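Local structure of beta-galactosidase (Trichoderma reesei, 3OG2) at residues V299-E304 against R356-S360; R305-K309 against G447-I452. The protein probably releases terminal non-reducing beta-D-galactose residues from beta-D-galactosides by hydrolysis, as a glycosylated family 35 glycoside hydrolase. Residues are numbered along the deposited sequence.

Contact 1: residues V299-E304 against R356-S360. With MAN (alpha-D-mannopyranose), chain B; NAG (2-acetamido-2-deoxy-beta-D-glucopyranose), chain C; MAN (alpha-D-mannopyranose), chain D; BMA (beta-D-mannopyranose), chain E.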
# COMPACT_ATOMS: atom_id res chain seq x y z
N VAL A 299 -9.17 9.52 -5.19
CA VAL A 299 -7.73 9.80 -5.29
C VAL A 299 -7.26 9.34 -6.67
O VAL A 299 -6.51 8.37 -6.80
CB VAL A 299 -6.96 9.14 -4.15
CG1 VAL A 299 -5.51 9.56 -4.19
CG2 VAL A 299 -7.61 9.48 -2.78
N ASN A 300 -7.73 10.07 -7.68
CA ASN A 300 -7.55 9.58 -9.07
C ASN A 300 -6.45 10.32 -9.80
O ASN A 300 -5.62 11.02 -9.18
CB ASN A 300 -8.92 9.68 -9.76
CG ASN A 300 -9.33 11.13 -10.05
OD1 ASN A 300 -8.70 12.06 -9.57
ND2 ASN A 300 -10.37 11.29 -10.84
N HIS A 301 -6.39 10.19 -11.12
CA HIS A 301 -5.31 10.85 -11.87
C HIS A 301 -5.37 12.37 -11.78
O HIS A 301 -4.36 13.06 -11.90
CB HIS A 301 -5.34 10.35 -13.34
CG HIS A 301 -6.54 10.80 -14.09
ND1 HIS A 301 -7.78 10.21 -14.02
CD2 HIS A 301 -6.63 11.83 -14.98
CE1 HIS A 301 -8.62 10.90 -14.85
NE2 HIS A 301 -7.94 11.87 -15.43
N GLU A 302 -6.60 12.90 -11.63
CA GLU A 302 -6.79 14.35 -11.51
C GLU A 302 -6.20 14.85 -10.19
O GLU A 302 -5.53 15.87 -10.13
CB GLU A 302 -8.27 14.72 -11.62
CG GLU A 302 -8.79 14.40 -13.01
CD GLU A 302 -10.28 14.61 -13.17
OE1 GLU A 302 -11.00 14.38 -12.17
OE2 GLU A 302 -10.71 14.90 -14.30
N PHE A 303 -6.54 14.10 -9.13
CA PHE A 303 -5.92 14.43 -7.85
C PHE A 303 -4.40 14.45 -8.00
O PHE A 303 -3.70 15.33 -7.49
CB PHE A 303 -6.40 13.40 -6.80
CG PHE A 303 -5.42 13.27 -5.65
CD1 PHE A 303 -5.50 14.13 -4.57
CD2 PHE A 303 -4.43 12.29 -5.61
CE1 PHE A 303 -4.60 14.04 -3.51
CE2 PHE A 303 -3.51 12.19 -4.59
CZ PHE A 303 -3.60 13.07 -3.52
N GLU A 304 -3.83 13.44 -8.66
CA GLU A 304 -2.35 13.39 -8.75
C GLU A 304 -1.81 14.59 -9.48
O GLU A 304 -0.84 15.24 -9.05
CB GLU A 304 -1.84 12.12 -9.48
CG GLU A 304 -2.20 10.86 -8.66
CD GLU A 304 -1.69 9.64 -9.39
OE1 GLU A 304 -1.69 9.67 -10.69
OE2 GLU A 304 -1.39 8.64 -8.75
N ARG A 356 -5.07 1.30 -13.64
CA ARG A 356 -5.77 2.56 -13.25
C ARG A 356 -5.09 3.74 -13.92
O ARG A 356 -3.84 3.78 -14.02
CB ARG A 356 -5.71 2.77 -11.73
CG ARG A 356 -6.64 1.74 -11.03
CD ARG A 356 -6.47 1.90 -9.51
NE ARG A 356 -7.63 1.31 -8.81
CZ ARG A 356 -7.60 0.81 -7.60
NH1 ARG A 356 -6.48 0.74 -6.88
NH2 ARG A 356 -8.74 0.32 -7.07
N GLU A 357 -5.90 4.70 -14.39
CA GLU A 357 -5.29 5.86 -15.08
C GLU A 357 -4.27 6.57 -14.21
O GLU A 357 -3.26 7.10 -14.70
CB GLU A 357 -6.39 6.80 -15.53
CG GLU A 357 -5.84 7.90 -16.45
CD GLU A 357 -6.89 8.55 -17.36
OE1 GLU A 357 -7.99 7.97 -17.62
OE2 GLU A 357 -6.61 9.65 -17.85
N LYS A 358 -4.53 6.58 -12.89
CA LYS A 358 -3.60 7.27 -11.99
C LYS A 358 -2.21 6.67 -12.06
O LYS A 358 -1.23 7.37 -11.83
CB LYS A 358 -4.09 7.28 -10.51
CG LYS A 358 -4.36 5.88 -9.98
CD LYS A 358 -4.91 5.89 -8.58
CE LYS A 358 -3.93 6.49 -7.56
NZ LYS A 358 -4.57 6.56 -6.19
N TYR A 359 -2.04 5.41 -12.39
CA TYR A 359 -0.68 4.84 -12.58
C TYR A 359 0.03 5.58 -13.70
O TYR A 359 1.19 6.00 -13.59
CB TYR A 359 -0.78 3.31 -12.83
CG TYR A 359 0.60 2.72 -13.07
CD1 TYR A 359 1.16 2.67 -14.36
CD2 TYR A 359 1.35 2.20 -11.99
CE1 TYR A 359 2.42 2.16 -14.61
CE2 TYR A 359 2.61 1.69 -12.22
CZ TYR A 359 3.13 1.66 -13.53
OH TYR A 359 4.38 1.16 -13.81
N SER A 360 -0.66 5.64 -14.87
CA SER A 360 0.03 6.21 -16.04
C SER A 360 0.31 7.69 -15.84
O SER A 360 1.37 8.17 -16.28
CB SER A 360 -0.83 5.99 -17.28
OG SER A 360 -1.07 4.58 -17.46
C1 MAN B . -10.49 13.37 -20.42
C2 MAN B . -9.64 14.60 -20.18
C3 MAN B . -8.93 14.56 -18.82
C4 MAN B . -9.98 14.31 -17.75
C5 MAN B . -10.72 12.99 -18.03
C6 MAN B . -11.88 12.82 -17.02
O2 MAN B . -10.56 15.69 -20.20
O3 MAN B . -8.26 15.78 -18.58
O4 MAN B . -9.31 14.19 -16.51
O5 MAN B . -11.31 13.10 -19.32
O6 MAN B . -12.44 11.52 -17.18
C1 NAG C . -6.65 1.99 -18.90
C2 NAG C . -6.56 3.41 -19.46
C3 NAG C . -7.22 4.41 -18.54
C4 NAG C . -8.66 3.96 -18.25
C5 NAG C . -8.64 2.52 -17.70
C6 NAG C . -10.03 1.94 -17.50
C7 NAG C . -4.47 3.66 -20.74
C8 NAG C . -2.98 3.80 -20.66
N2 NAG C . -5.13 3.75 -19.59
O3 NAG C . -7.18 5.69 -19.08
O4 NAG C . -9.18 4.83 -17.24
O5 NAG C . -8.02 1.70 -18.70
O6 NAG C . -10.81 2.06 -18.68
O7 NAG C . -5.03 3.34 -21.80
C1 MAN D . -9.69 8.57 -20.44
C2 MAN D . -9.26 9.95 -19.97
C3 MAN D . -10.00 11.00 -20.83
C4 MAN D . -9.66 10.76 -22.33
C5 MAN D . -10.11 9.33 -22.70
C6 MAN D . -9.67 9.01 -24.14
O2 MAN D . -7.85 10.07 -20.14
O3 MAN D . -9.46 12.30 -20.45
O4 MAN D . -10.39 11.69 -23.10
O5 MAN D . -9.42 8.41 -21.84
O6 MAN D . -10.23 7.75 -24.53
C1 BMA E . -10.43 5.26 -17.45
C2 BMA E . -10.91 6.09 -16.25
C3 BMA E . -12.31 6.62 -16.55
C4 BMA E . -12.32 7.42 -17.86
C5 BMA E . -11.75 6.52 -18.98
C6 BMA E . -11.70 7.20 -20.33
O2 BMA E . -9.99 7.15 -15.95
O3 BMA E . -12.67 7.49 -15.48
O4 BMA E . -13.70 7.72 -18.15
O5 BMA E . -10.40 6.10 -18.63
O6 BMA E . -11.09 8.51 -20.20
O HOH W 1 -7.20 7.16 -11.86
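Two helices begin side by side here: residues 299-304 lead into helix 301-313 and residues 356-360 into helix 357-370, and the backbones come so close that the CA atoms of His301 and Lys358 lie 4.0 Å apart. A water in the notch takes weak hydrogen bonds from His301 N (3.2 Å) and Lys358 N (2.9 Å). Asn300 is the N-cap of the first helix; its OD1 accepts from Phe303 N at 3.0 Å, with a weak second bond from Glu302 N.

Lys358 loses the most surface to the other segment, 108 Å². Its side chain runs back along the first segment, with CB against the backbone of Asn300 and His301, until NZ donates to Val299 O at 2.7 Å; Gly281 O and Gly345 O also accept from this ammonium. One turn into the first helix, Glu304 OE1 lies 2.6 Å from Lys358 O. Glu357 covers one face of the His301 ring, its CG making a CH-pi contact 4.0 Å from the centroid.

Beyond this pair comes a glycan. His301 NE2 donates to O4 of the chain B mannose (2.9 Å), which in turn donates a hydrogen bond to Glu302 OE2 (2.7 Å). Glu357 OE1 accepts from O2 of the BMA (2.7 Å), and Glu357 OE2 from O2 of the chain D mannose (2.6 Å).

The arrangement joins the N-terminal ends of two outer helices of the family 35 TIM barrel, away from the galactose site; across them lies the protein's own mannose-bearing glycan, its four sugars here linked one after another.

Contact 2: residues R305-K309 against G447-I452. With MAN (alpha-D-mannopyranose), chain B.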
# COMPACT_ATOMS: atom_id res chain seq x y z
N ARG A 305 -2.41 14.93 -10.64
CA ARG A 305 -1.73 16.04 -11.37
C ARG A 305 -1.93 17.36 -10.63
O ARG A 305 -0.96 18.14 -10.62
CB ARG A 305 -2.15 16.05 -12.80
CG ARG A 305 -3.62 16.31 -12.97
CD ARG A 305 -4.06 15.70 -14.34
NE ARG A 305 -5.40 16.20 -14.60
CZ ARG A 305 -6.16 15.88 -15.65
NH1 ARG A 305 -5.79 15.00 -16.59
NH2 ARG A 305 -7.36 16.47 -15.74
N VAL A 306 -3.07 17.62 -9.98
CA VAL A 306 -3.17 18.90 -9.25
C VAL A 306 -2.38 18.88 -7.96
O VAL A 306 -1.58 19.79 -7.67
CB VAL A 306 -4.65 19.25 -8.96
CG1 VAL A 306 -4.76 20.54 -8.14
CG2 VAL A 306 -5.48 19.37 -10.25
N PHE A 307 -2.61 17.84 -7.12
CA PHE A 307 -1.96 17.89 -5.81
C PHE A 307 -0.47 17.55 -5.84
O PHE A 307 0.31 18.11 -5.06
CB PHE A 307 -2.64 16.90 -4.83
CG PHE A 307 -3.96 17.42 -4.28
CD1 PHE A 307 -5.12 17.35 -5.02
CD2 PHE A 307 -3.96 17.95 -2.96
CE1 PHE A 307 -6.31 17.78 -4.49
CE2 PHE A 307 -5.18 18.42 -2.44
CZ PHE A 307 -6.33 18.32 -3.19
N TYR A 308 -0.03 16.65 -6.71
CA TYR A 308 1.41 16.30 -6.70
C TYR A 308 2.21 17.42 -7.31
O TYR A 308 3.29 17.78 -6.82
CB TYR A 308 1.71 14.98 -7.38
CG TYR A 308 1.10 13.75 -6.69
CD1 TYR A 308 0.31 13.85 -5.55
CD2 TYR A 308 1.34 12.50 -7.22
CE1 TYR A 308 -0.22 12.72 -4.95
CE2 TYR A 308 0.80 11.36 -6.64
CZ TYR A 308 0.03 11.48 -5.50
OH TYR A 308 -0.50 10.35 -4.93
N LYS A 309 1.71 18.05 -8.39
CA LYS A 309 2.44 19.22 -8.92
C LYS A 309 2.39 20.38 -7.94
O LYS A 309 3.32 21.19 -7.94
CB LYS A 309 1.85 19.61 -10.28
CG LYS A 309 2.14 18.52 -11.34
CD LYS A 309 1.49 18.83 -12.69
CE LYS A 309 1.64 17.60 -13.61
NZ LYS A 309 1.17 17.85 -14.98
N GLY A 447 -10.38 21.03 -16.91
CA GLY A 447 -10.78 20.85 -15.53
C GLY A 447 -9.84 19.97 -14.72
O GLY A 447 -9.36 18.94 -15.22
N ARG A 448 -9.59 20.39 -13.49
CA ARG A 448 -8.73 19.60 -12.56
C ARG A 448 -7.46 19.13 -13.23
O ARG A 448 -7.02 17.98 -13.11
CB ARG A 448 -9.53 18.45 -11.95
CG ARG A 448 -10.55 19.08 -10.99
CD ARG A 448 -11.37 18.05 -10.26
NE ARG A 448 -12.27 18.75 -9.35
CZ ARG A 448 -13.13 18.17 -8.53
NH1 ARG A 448 -13.22 16.84 -8.48
NH2 ARG A 448 -13.90 18.94 -7.77
N ASP A 449 -6.82 20.08 -13.91
CA ASP A 449 -5.48 19.86 -14.48
C ASP A 449 -4.53 20.90 -13.90
O ASP A 449 -4.94 21.97 -13.45
CB ASP A 449 -5.53 19.91 -16.01
CG ASP A 449 -4.31 19.26 -16.61
OD1 ASP A 449 -3.45 18.62 -15.92
OD2 ASP A 449 -4.08 19.40 -17.85
N SER A 450 -3.27 20.55 -13.92
CA SER A 450 -2.18 21.48 -13.55
C SER A 450 -1.00 21.17 -14.46
O SER A 450 -0.78 20.02 -14.82
CB SER A 450 -1.82 21.27 -12.08
OG SER A 450 -0.74 22.08 -11.69
N LYS A 451 -0.25 22.20 -14.84
CA LYS A 451 0.86 22.01 -15.76
C LYS A 451 2.11 22.61 -15.20
O LYS A 451 2.00 23.56 -14.44
CB LYS A 451 0.57 22.68 -17.11
CG LYS A 451 -0.62 21.95 -17.76
CD LYS A 451 -0.56 21.89 -19.26
CE LYS A 451 -1.94 21.48 -19.77
NZ LYS A 451 -1.97 19.99 -19.93
N ILE A 452 3.24 22.09 -15.61
CA ILE A 452 4.52 22.72 -15.37
C ILE A 452 5.06 23.22 -16.71
O ILE A 452 5.32 22.47 -17.64
CB ILE A 452 5.52 21.78 -14.68
CG1 ILE A 452 4.78 20.89 -13.68
CG2 ILE A 452 6.68 22.58 -14.08
CD1 ILE A 452 5.30 20.86 -12.25
C1 MAN B . -10.49 13.37 -20.42
C2 MAN B . -9.64 14.60 -20.18
C3 MAN B . -8.93 14.56 -18.82
C4 MAN B . -9.98 14.31 -17.75
C5 MAN B . -10.72 12.99 -18.03
C6 MAN B . -11.88 12.82 -17.02
O2 MAN B . -10.56 15.69 -20.20
O3 MAN B . -8.26 15.78 -18.58
O4 MAN B . -9.31 14.19 -16.51
O5 MAN B . -11.31 13.10 -19.32
O6 MAN B . -12.44 11.52 -17.18
O HOH W 2 -0.96 22.29 -8.87
O HOH W 3 -1.19 17.82 -17.23
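The guanidinium of Arg305 bridges protein and sugar. Its NE and NH2 both donate to Arg448 O (2.8 and 3.1 Å), while NH1 and NH2 reach O3 of the chain B mannose (3.3 and 3.1 Å). Asp449 OD1 sits over the face of the group, 3.4 Å from Arg305 NE, so this salt bridge is one of charge alone, with no N-H aimed at the oxygen. The aspartate's other oxygen, OD2, pairs with Lys451 NZ at 3.0 Å and also with Arg552, and Lys451 NZ with Glu491, extending the ionic network.

Val306 CG2 packs on Arg448 O (3.5 Å), and Ser450 CB closes on Arg305 O (3.6 Å). A water donates to both Val306 O and Ser450 OG, each at 2.8 Å; Ser450 OG is also hydrogen-bonded to Val410 O. Lys309 stretches out to give NZ to Ser450 O (2.9 Å), its CD resting 4.0 Å from Ile452 CG1; its salt-bridge partner is Glu470.

The axes of helix 305-309 and strand 450-452 approach to 7.8 Å, with 44° between their N-to-C directions. The helix touches two neighbours: helix 357-370, where Arg305 meets Glu361 and Gln365, and strand 450-459, itself paired with strand 406-412 in the antiparallel sheet.

Contact 1 and contact 2 follow each other on helix 301-313, their centres 11 Å apart. Along the chain their segments alternate: 299-304, 305-309, 356-360, 447-452. The start of the helix therefore meets helix 357-370 within the TIM-barrel domain, and its next turn meets strand 450-459 of the eight-stranded antiparallel sheet in the following domain. They also touch directly, Phe303 CE2 lying 3.4 Å from Tyr308 CE1. The chain B mannose spans both, hydrogen-bonded to His301 and Glu302 in contact 1 and to Arg305 in contact 2. One barrel helix thus links a neighbouring barrel helix, a second domain and the protein's own glycan.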